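Local coordinates for putative glycosyltransferase (Mannosyltransferase) involved in glycosylating the PBCV-1 major capsid protein (Paramecium bursaria Chlorella virus 1, PDB 2P6W), which probably transfers a sugar from a nucleotide-sugar donor in glycosylating the viral major capsid protein, this chain being its manganese-binding N-terminal domain, at residues Tyr107-Glu112 and Tyr169-Pro174; Cys33-Tyr38 and Lys88-Pro93; Cys7-Ser12 and Glu68-Thr73. All coordinates share one frame; numbering follows the deposited sequence.

Interaction 1: residues Tyr107-Glu112 and Tyr169-Pro174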
loop_
_atom_site.group_PDB
_atom_site.type_symbol
_atom_site.label_atom_id
_atom_site.label_comp_id
_atom_site.label_asym_id
_atom_site.label_seq_id
_atom_site.Cartn_x
_atom_site.Cartn_y
_atom_site.Cartn_z
ATOM N N TYR A 107 -11.084 3.880 5.297
ATOM C CA TYR A 107 -9.744 4.029 4.713
ATOM C C TYR A 107 -8.834 4.839 5.603
ATOM O O TYR A 107 -9.238 5.886 6.081
ATOM C CB TYR A 107 -9.845 4.801 3.390
ATOM C CG TYR A 107 -10.319 3.992 2.205
ATOM C CD1 TYR A 107 -9.406 3.346 1.364
ATOM C CD2 TYR A 107 -11.675 3.884 1.913
ATOM C CE1 TYR A 107 -9.839 2.586 0.276
ATOM C CE2 TYR A 107 -12.112 3.142 0.838
ATOM C CZ TYR A 107 -11.191 2.487 0.030
ATOM O OH TYR A 107 -11.642 1.746 -1.048
ATOM N N HIS A 108 -7.609 4.357 5.813
ATOM C CA HIS A 108 -6.539 5.183 6.348
ATOM C C HIS A 108 -5.518 5.400 5.240
ATOM O O HIS A 108 -5.041 4.428 4.636
ATOM C CB HIS A 108 -5.869 4.491 7.537
ATOM C CG HIS A 108 -6.724 4.472 8.759
ATOM N ND1 HIS A 108 -7.553 3.421 9.071
ATOM C CD2 HIS A 108 -6.915 5.403 9.716
ATOM C CE1 HIS A 108 -8.220 3.703 10.176
ATOM N NE2 HIS A 108 -7.835 4.892 10.598
ATOM N N THR A 109 -5.237 6.670 4.934
ATOM C CA THR A 109 -4.304 7.044 3.878
ATOM C C THR A 109 -3.294 8.051 4.416
ATOM O O THR A 109 -3.383 8.474 5.580
ATOM C CB THR A 109 -5.064 7.634 2.647
ATOM O OG1 THR A 109 -5.831 8.771 3.081
ATOM C CG2 THR A 109 -5.980 6.572 2.055
ATOM N N PHE A 110 -2.333 8.423 3.580
ATOM C CA PHE A 110 -1.187 9.242 4.003
ATOM C C PHE A 110 -0.885 10.319 2.996
ATOM O O PHE A 110 -0.920 10.072 1.792
ATOM C CB PHE A 110 0.046 8.347 4.250
ATOM C CG PHE A 110 -0.272 7.226 5.159
ATOM C CD1 PHE A 110 -0.251 7.423 6.535
ATOM C CD2 PHE A 110 -0.713 6.007 4.652
ATOM C CE1 PHE A 110 -0.637 6.409 7.405
ATOM C CE2 PHE A 110 -1.094 4.989 5.498
ATOM C CZ PHE A 110 -1.066 5.185 6.889
ATOM N N HIS A 111 -0.609 11.524 3.496
ATOM C CA HIS A 111 -0.198 12.588 2.605
ATOM C C HIS A 111 1.281 12.466 2.264
ATOM O O HIS A 111 1.984 11.597 2.794
ATOM C CB HIS A 111 -0.555 13.975 3.169
ATOM C CG HIS A 111 0.290 14.415 4.324
ATOM N ND1 HIS A 111 1.575 14.884 4.163
ATOM C CD2 HIS A 111 0.010 14.529 5.648
ATOM C CE1 HIS A 111 2.067 15.227 5.339
ATOM N NE2 HIS A 111 1.131 15.037 6.255
ATOM N N GLU A 112 1.732 13.316 1.337
ATOM C CA GLU A 112 3.154 13.330 0.925
ATOM C C GLU A 112 3.654 14.771 0.851
ATOM O O GLU A 112 4.505 15.103 0.032
ATOM C CB GLU A 112 3.369 12.588 -0.403
ATOM C CG GLU A 112 2.449 13.015 -1.573
ATOM C CD GLU A 112 2.821 12.371 -2.899
ATOM O OE1 GLU A 112 3.468 11.301 -2.893
ATOM O OE2 GLU A 112 2.453 12.941 -3.947
ATOM N N TYR A 169 -12.923 8.342 6.335
ATOM C CA TYR A 169 -11.510 8.180 5.980
ATOM C C TYR A 169 -10.657 9.166 6.754
ATOM O O TYR A 169 -11.149 10.212 7.208
ATOM C CB TYR A 169 -11.305 8.400 4.481
ATOM C CG TYR A 169 -11.676 9.782 3.993
ATOM C CD1 TYR A 169 -10.726 10.808 3.940
ATOM C CD2 TYR A 169 -12.999 10.080 3.601
ATOM C CE1 TYR A 169 -11.087 12.085 3.480
ATOM C CE2 TYR A 169 -13.354 11.351 3.129
ATOM C CZ TYR A 169 -12.390 12.342 3.094
ATOM O OH TYR A 169 -12.734 13.599 2.650
ATOM N N ILE A 170 -9.370 8.830 6.886
ATOM C CA ILE A 170 -8.423 9.723 7.525
ATOM C C ILE A 170 -7.185 9.815 6.648
ATOM O O ILE A 170 -6.722 8.798 6.126
ATOM C CB ILE A 170 -8.028 9.258 8.943
ATOM C CG1 ILE A 170 -9.274 9.164 9.845
ATOM C CG2 ILE A 170 -7.048 10.251 9.581
ATOM C CD1 ILE A 170 -8.968 8.717 11.312
ATOM N N VAL A 171 -6.667 11.036 6.503
ATOM C CA VAL A 171 -5.368 11.273 5.864
ATOM C C VAL A 171 -4.404 11.643 6.975
ATOM O O VAL A 171 -4.592 12.665 7.646
ATOM C CB VAL A 171 -5.423 12.396 4.791
ATOM C CG1 VAL A 171 -4.064 12.570 4.134
ATOM C CG2 VAL A 171 -6.461 12.066 3.716
ATOM N N HIS A 172 -3.419 10.774 7.166
ATOM C CA HIS A 172 -2.442 10.865 8.244
ATOM C C HIS A 172 -1.115 11.411 7.715
ATOM O O HIS A 172 -0.813 11.296 6.528
ATOM C CB HIS A 172 -2.142 9.475 8.790
ATOM C CG HIS A 172 -3.286 8.827 9.507
ATOM N ND1 HIS A 172 -4.135 7.929 8.902
ATOM C CD2 HIS A 172 -3.691 8.919 10.796
ATOM C CE1 HIS A 172 -5.013 7.491 9.786
ATOM N NE2 HIS A 172 -4.768 8.075 10.942
ATOM N N ASP A 173 -0.316 11.953 8.627
ATOM C CA ASP A 173 1.104 12.194 8.360
ATOM C C ASP A 173 1.727 10.881 7.928
ATOM O O ASP A 173 1.327 9.816 8.413
ATOM C CB ASP A 173 1.815 12.684 9.616
ATOM C CG ASP A 173 1.465 14.135 9.973
ATOM O OD1 ASP A 173 1.026 14.914 9.092
ATOM O OD2 ASP A 173 1.639 14.489 11.156
ATOM N N PRO A 174 2.694 10.940 6.998
ATOM C CA PRO A 174 3.305 9.728 6.475
ATOM C C PRO A 174 4.611 9.262 7.130
ATOM O O PRO A 174 5.218 8.286 6.662
ATOM C CB PRO A 174 3.600 10.134 5.031
ATOM C CG PRO A 174 4.064 11.571 5.189
ATOM C CD PRO A 174 3.148 12.140 6.266
#
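H111 and D173 meet just past the ends of two parallel strands, 107-110 and 169-172, which form one margin of the six-stranded mixed sheet in this GT-A domain. NE2 of H111 donates to OD1 of D173 at 2.8 Å, with OD1 near the ring plane and approached on its anti side; ring and carboxylate stand almost perpendicular, 88° apart. Over one face of that ring lies P174, its CD 3.6 Å from the centroid in a CH-pi contact. ND1 of the same ring bonds the backbone N of A113.

Behind this group runs the parallel ladder: I170 N to Y107 O, T109 N to I170 O, H172 N to T109 O and H111 N to H172 O. On the face carrying F110 and H172, CD1 of F110 touches CB of H172 at 3.6 Å, and V124 and F126 of strand 124-128 also touch the F110 side chain. On the other face, F162 of helix 153-164 packs against Y107 and T109. There OG1 of T109 gives I170 O a second bond, 3.2 Å long, from 37° above the carbonyl plane.

Interaction 2: residues Cys33-Tyr38 and Lys88-Pro93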
loop_
_atom_site.group_PDB
_atom_site.type_symbol
_atom_site.label_atom_id
_atom_site.label_comp_id
_atom_site.label_asym_id
_atom_site.label_seq_id
_atom_site.Cartn_x
_atom_site.Cartn_y
_atom_site.Cartn_z
ATOM N N CYS A 33 4.909 -10.107 8.841
ATOM C CA CYS A 33 3.623 -10.744 9.096
ATOM C C CYS A 33 3.742 -11.933 10.056
ATOM O O CYS A 33 2.919 -12.094 10.955
ATOM C CB CYS A 33 2.977 -11.177 7.795
ATOM S SG CYS A 33 2.412 -9.761 6.817
ATOM N N SER A 34 4.792 -12.736 9.872
ATOM C CA SER A 34 5.009 -13.907 10.723
ATOM C C SER A 34 5.237 -13.496 12.185
ATOM O O SER A 34 4.779 -14.177 13.109
ATOM C CB SER A 34 6.183 -14.749 10.197
ATOM O OG SER A 34 7.434 -14.160 10.527
ATOM N N ILE A 35 5.933 -12.376 12.389
ATOM C CA ILE A 35 6.227 -11.899 13.746
ATOM C C ILE A 35 4.966 -11.527 14.535
ATOM O O ILE A 35 4.862 -11.812 15.743
ATOM C CB ILE A 35 7.265 -10.750 13.731
ATOM C CG1 ILE A 35 8.625 -11.276 13.254
ATOM C CG2 ILE A 35 7.419 -10.094 15.133
ATOM C CD1 ILE A 35 9.651 -10.204 12.914
ATOM N N HIS A 36 3.994 -10.926 13.850
ATOM C CA HIS A 36 2.831 -10.366 14.523
ATOM C C HIS A 36 1.548 -11.133 14.280
ATOM O O HIS A 36 0.500 -10.759 14.803
ATOM C CB HIS A 36 2.667 -8.898 14.124
ATOM C CG HIS A 36 3.876 -8.095 14.428
ATOM N ND1 HIS A 36 4.180 -7.674 15.707
ATOM C CD2 HIS A 36 4.921 -7.732 13.649
ATOM C CE1 HIS A 36 5.341 -7.041 15.689
ATOM N NE2 HIS A 36 5.812 -7.066 14.452
ATOM N N GLY A 37 1.621 -12.182 13.467
ATOM C CA GLY A 37 0.459 -13.032 13.231
ATOM C C GLY A 37 -0.477 -12.450 12.189
ATOM O O GLY A 37 -1.644 -12.845 12.117
ATOM N N TYR A 38 0.021 -11.525 11.371
ATOM C CA TYR A 38 -0.814 -10.985 10.293
ATOM C C TYR A 38 -0.831 -11.954 9.133
ATOM O O TYR A 38 0.124 -12.696 8.926
ATOM C CB TYR A 38 -0.286 -9.638 9.782
ATOM C CG TYR A 38 -0.047 -8.586 10.830
ATOM C CD1 TYR A 38 -0.994 -8.323 11.824
ATOM C CD2 TYR A 38 1.100 -7.788 10.788
ATOM C CE1 TYR A 38 -0.783 -7.317 12.787
ATOM C CE2 TYR A 38 1.323 -6.788 11.752
ATOM C CZ TYR A 38 0.376 -6.558 12.751
ATOM O OH TYR A 38 0.581 -5.576 13.699
ATOM N N LYS A 88 14.763 -2.024 11.919
ATOM C CA LYS A 88 14.886 -1.490 13.285
ATOM C C LYS A 88 13.552 -1.577 14.035
ATOM O O LYS A 88 13.529 -1.679 15.276
ATOM C CB LYS A 88 15.401 -0.037 13.281
ATOM C CG LYS A 88 15.461 0.599 14.682
ATOM C CD LYS A 88 15.567 2.119 14.628
ATOM C CE LYS A 88 15.395 2.753 16.011
ATOM N NZ LYS A 88 14.066 2.451 16.633
ATOM N N ASN A 89 12.454 -1.567 13.278
ATOM C CA ASN A 89 11.115 -1.549 13.855
ATOM C C ASN A 89 10.242 -2.779 13.589
ATOM O O ASN A 89 9.050 -2.784 13.899
ATOM C CB ASN A 89 10.379 -0.270 13.456
ATOM C CG ASN A 89 10.784 0.904 14.304
ATOM O OD1 ASN A 89 10.879 2.034 13.831
ATOM N ND2 ASN A 89 11.080 0.631 15.569
ATOM N N LYS A 90 10.844 -3.833 13.051
ATOM C CA LYS A 90 10.091 -5.022 12.661
ATOM C C LYS A 90 9.403 -5.736 13.834
ATOM O O LYS A 90 8.420 -6.450 13.629
ATOM C CB LYS A 90 10.987 -5.997 11.878
ATOM C CG LYS A 90 11.964 -6.744 12.768
ATOM C CD LYS A 90 12.721 -7.835 11.997
ATOM C CE LYS A 90 13.463 -8.721 12.985
ATOM N NZ LYS A 90 14.400 -9.647 12.296
ATOM N N ASN A 91 9.900 -5.535 15.057
ATOM C CA ASN A 91 9.266 -6.158 16.220
ATOM C C ASN A 91 8.118 -5.336 16.815
ATOM O O ASN A 91 7.567 -5.686 17.864
ATOM C CB ASN A 91 10.304 -6.527 17.296
ATOM C CG ASN A 91 11.303 -7.556 16.808
ATOM O OD1 ASN A 91 12.516 -7.339 16.873
ATOM N ND2 ASN A 91 10.797 -8.681 16.305
ATOM N N LYS A 92 7.735 -4.261 16.129
ATOM C CA LYS A 92 6.650 -3.416 16.617
ATOM C C LYS A 92 5.408 -3.576 15.750
ATOM O O LYS A 92 5.507 -3.488 14.517
ATOM C CB LYS A 92 7.076 -1.952 16.645
ATOM C CG LYS A 92 8.207 -1.650 17.628
ATOM C CD LYS A 92 8.660 -0.222 17.469
ATOM C CE LYS A 92 9.761 0.151 18.462
ATOM N NZ LYS A 92 10.267 1.538 18.187
ATOM N N PRO A 93 4.236 -3.799 16.382
ATOM C CA PRO A 93 3.022 -4.056 15.606
ATOM C C PRO A 93 2.489 -2.784 14.976
ATOM O O PRO A 93 2.804 -1.679 15.428
ATOM C CB PRO A 93 2.039 -4.574 16.648
ATOM C CG PRO A 93 2.452 -3.870 17.919
ATOM C CD PRO A 93 3.968 -3.801 17.836
#
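H36, in the last turn of helix 20-36, puts its imidazole between I35 of its own helix and the loop 88-93, whose type I beta turn runs from N89 to K92. With CG anti to the carbonyl carbon (chi1 -57°), the ring is carried on the side of the helix end that faces this loop. NE2 donates to K90 O at 2.8 Å with a nearly straight N-H...O angle of 163°; the oxygen lies close to the ring plane, while the donor is tilted 25° from the plane of the carbonyl. CE1 faces N91 O at 3.4 Å, so two successive carbonyl oxygens sit at the ring's edge. Over one face comes P93, with CA 4.0 Å from the centroid, and over the opposite face CG2 of I35.

I35 reaches the loop with both methyl ends. The I35 and K90 side chains cross at about a right angle, CD1 of I35 being 4.0 Å from CD of K90, and CG2 approaches the side-chain amide of N91. The amine of K90 is paired with E31 one turn back on the helix.

P93 also has CB 3.4 Å from OH of Y38, a hydroxyl that bonds the backbone N of I94, while Y32 OH bonds K92 O. One side-chain to main-chain hydrogen bond, with apolar contacts around it, thus joins the helix end to the loop. Donation from NE2 requires a proton there, which a neutral imidazole can supply, so this bond does not require H36 to be charged.

Interaction 3: residues Cys7-Ser12 and Glu68-Thr73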
loop_
_atom_site.group_PDB
_atom_site.type_symbol
_atom_site.label_atom_id
_atom_site.label_comp_id
_atom_site.label_asym_id
_atom_site.label_seq_id
_atom_site.Cartn_x
_atom_site.Cartn_y
_atom_site.Cartn_z
ATOM N N CYS A 7 -7.710 -8.314 13.051
ATOM C CA CYS A 7 -7.143 -9.223 12.086
ATOM C C CYS A 7 -6.722 -8.406 10.869
ATOM O O CYS A 7 -7.567 -7.804 10.193
ATOM C CB CYS A 7 -8.170 -10.269 11.691
ATOM S SG CYS A 7 -7.569 -11.390 10.448
ATOM N N ILE A 8 -5.414 -8.374 10.613
ATOM C CA ILE A 8 -4.854 -7.610 9.491
ATOM C C ILE A 8 -4.255 -8.550 8.455
ATOM O O ILE A 8 -3.550 -9.494 8.819
ATOM C CB ILE A 8 -3.779 -6.645 10.000
ATOM C CG1 ILE A 8 -4.424 -5.571 10.873
ATOM C CG2 ILE A 8 -2.973 -6.002 8.827
ATOM C CD1 ILE A 8 -3.431 -4.823 11.769
ATOM N N THR A 9 -4.534 -8.287 7.172
ATOM C CA THR A 9 -3.900 -8.997 6.066
ATOM C C THR A 9 -3.112 -7.979 5.268
ATOM O O THR A 9 -3.691 -7.018 4.754
ATOM C CB THR A 9 -4.951 -9.638 5.138
ATOM O OG1 THR A 9 -5.623 -10.686 5.848
ATOM C CG2 THR A 9 -4.318 -10.211 3.856
ATOM N N ILE A 10 -1.801 -8.163 5.194
ATOM C CA ILE A 10 -0.990 -7.311 4.341
ATOM C C ILE A 10 -0.955 -7.966 2.981
ATOM O O ILE A 10 -0.785 -9.185 2.885
ATOM C CB ILE A 10 0.436 -7.115 4.901
ATOM C CG1 ILE A 10 0.335 -6.580 6.335
ATOM C CG2 ILE A 10 1.269 -6.188 3.971
ATOM C CD1 ILE A 10 1.639 -6.195 6.979
ATOM N N LEU A 11 -1.120 -7.154 1.946
ATOM C CA LEU A 11 -1.068 -7.670 0.577
ATOM C C LEU A 11 -0.160 -6.823 -0.289
ATOM O O LEU A 11 -0.009 -5.614 -0.089
ATOM C CB LEU A 11 -2.462 -7.790 -0.059
ATOM C CG LEU A 11 -3.269 -6.496 -0.171
ATOM C CD1 LEU A 11 -4.069 -6.468 -1.459
ATOM C CD2 LEU A 11 -4.201 -6.348 1.011
ATOM N N SER A 12 0.434 -7.489 -1.278
ATOM C CA SER A 12 1.281 -6.822 -2.252
ATOM C C SER A 12 1.385 -7.738 -3.444
ATOM O O SER A 12 0.634 -8.729 -3.548
ATOM C CB SER A 12 2.670 -6.555 -1.660
ATOM O OG SER A 12 3.454 -5.702 -2.498
ATOM N N GLU A 68 -10.514 -13.307 -0.577
ATOM C CA GLU A 68 -10.900 -14.705 -0.764
ATOM C C GLU A 68 -10.031 -15.651 0.068
ATOM O O GLU A 68 -10.525 -16.605 0.684
ATOM C CB GLU A 68 -10.831 -15.083 -2.234
ATOM C CG GLU A 68 -11.299 -16.517 -2.489
ATOM C CD GLU A 68 -11.458 -16.836 -3.952
ATOM O OE1 GLU A 68 -11.292 -15.920 -4.777
ATOM O OE2 GLU A 68 -11.737 -18.016 -4.280
ATOM N N LYS A 69 -8.735 -15.368 0.099
ATOM C CA LYS A 69 -7.792 -16.238 0.800
ATOM C C LYS A 69 -7.976 -16.106 2.299
ATOM O O LYS A 69 -7.875 -17.109 3.034
ATOM C CB LYS A 69 -6.358 -15.897 0.380
ATOM C CG LYS A 69 -5.254 -16.738 1.010
ATOM C CD LYS A 69 -5.321 -18.194 0.621
ATOM C CE LYS A 69 -4.301 -19.014 1.414
ATOM N NZ LYS A 69 -2.886 -18.564 1.202
ATOM N N PHE A 70 -8.255 -14.879 2.740
ATOM C CA PHE A 70 -8.338 -14.567 4.174
ATOM C C PHE A 70 -9.683 -13.910 4.512
ATOM O O PHE A 70 -9.754 -12.720 4.822
ATOM C CB PHE A 70 -7.141 -13.707 4.621
ATOM C CG PHE A 70 -5.806 -14.357 4.366
ATOM C CD1 PHE A 70 -5.393 -15.448 5.129
ATOM C CD2 PHE A 70 -4.980 -13.912 3.338
ATOM C CE1 PHE A 70 -4.168 -16.082 4.876
ATOM C CE2 PHE A 70 -3.740 -14.534 3.090
ATOM C CZ PHE A 70 -3.337 -15.619 3.874
ATOM N N PRO A 71 -10.762 -14.704 4.484
ATOM C CA PRO A 71 -12.091 -14.125 4.695
ATOM C C PRO A 71 -12.343 -13.489 6.076
ATOM O O PRO A 71 -13.266 -12.676 6.197
ATOM C CB PRO A 71 -13.034 -15.310 4.443
ATOM C CG PRO A 71 -12.211 -16.509 4.695
ATOM C CD PRO A 71 -10.826 -16.159 4.251
ATOM N N SER A 72 -11.542 -13.823 7.088
ATOM C CA SER A 72 -11.742 -13.260 8.431
ATOM C C SER A 72 -11.095 -11.879 8.613
ATOM O O SER A 72 -11.173 -11.284 9.695
ATOM C CB SER A 72 -11.240 -14.234 9.502
ATOM O OG SER A 72 -12.010 -15.424 9.457
ATOM N N THR A 73 -10.444 -11.386 7.561
ATOM C CA THR A 73 -9.751 -10.083 7.611
ATOM C C THR A 73 -10.674 -8.944 8.016
ATOM O O THR A 73 -11.794 -8.846 7.522
ATOM C CB THR A 73 -9.126 -9.734 6.249
ATOM O OG1 THR A 73 -8.299 -10.816 5.801
ATOM C CG2 THR A 73 -8.277 -8.461 6.353
#
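T9 and T73 join their hydroxyls where strand 8-13 of the Rossmann-like GT-A sheet passes the type I turn F70-T73, which leads from helix 59-69 into the neighbouring parallel strand 75-79. The OG1 atoms of T9 and T73 are 2.7 Å apart and hydrogen-bonded, in a direction that is not settled; OG1 of T9 also makes a weak hydrogen bond with N39 OD1. Both threonines adopt the same conformation: OG1 is anti to the carbonyl carbon and CG2 anti to the backbone N (chi1 -67° in T9, -53° in T73). Their side chains cross at about a right angle, which brings CG2 of T73 to 3.5 Å from OG1 of T9.

F70 comes in beside them. Its CB lies 3.6 Å from OG1 of T9, and its CD2 meets CG2 of T9 at 3.8 Å, so the hydroxyl oxygen of T9 lies against CB and the methyl against a ring atom. CG of K69 lies over one face of the phenyl ring, toward its rim, and N39 of strand 39-43 also touches the F70 side chain. Just before the strand, C7 has SG anti to its backbone N (chi1 178°), and the sulfur rests 3.8 Å from CA of T73, close to S72 O.

The turn itself is pinned at F70 O, which accepts two bonds: one from T73 N at 3.1 Å, the other from T73 OG1 at 2.6 Å, in the carbonyl plane on a lone pair.

Overall arrangement
Interactions 2 and 3 are direct neighbours, their centres 16 Å apart: Y38 CB lies 3.4 Å from I8 O and C33 SG 3.7 Å from I10 CD1, where helix 20-36 and Y38 just after it pack on strand 8-13. Interaction 1 touches neither, with centres 21 Å from both, yet it reaches the same sheet as interaction 3 on the far side of strands 75-79 and 124-128. The side chain of F110 is about 12 Å from the manganese ion, and that of P174 about 8 Å from that of H195, which binds the metal with D80 and D82. T9 of interaction 3 is about 12 Å, side chain to side chain, from G13, which binds UDP in other structures of this protein, whereas interaction 2 lies away from these sites.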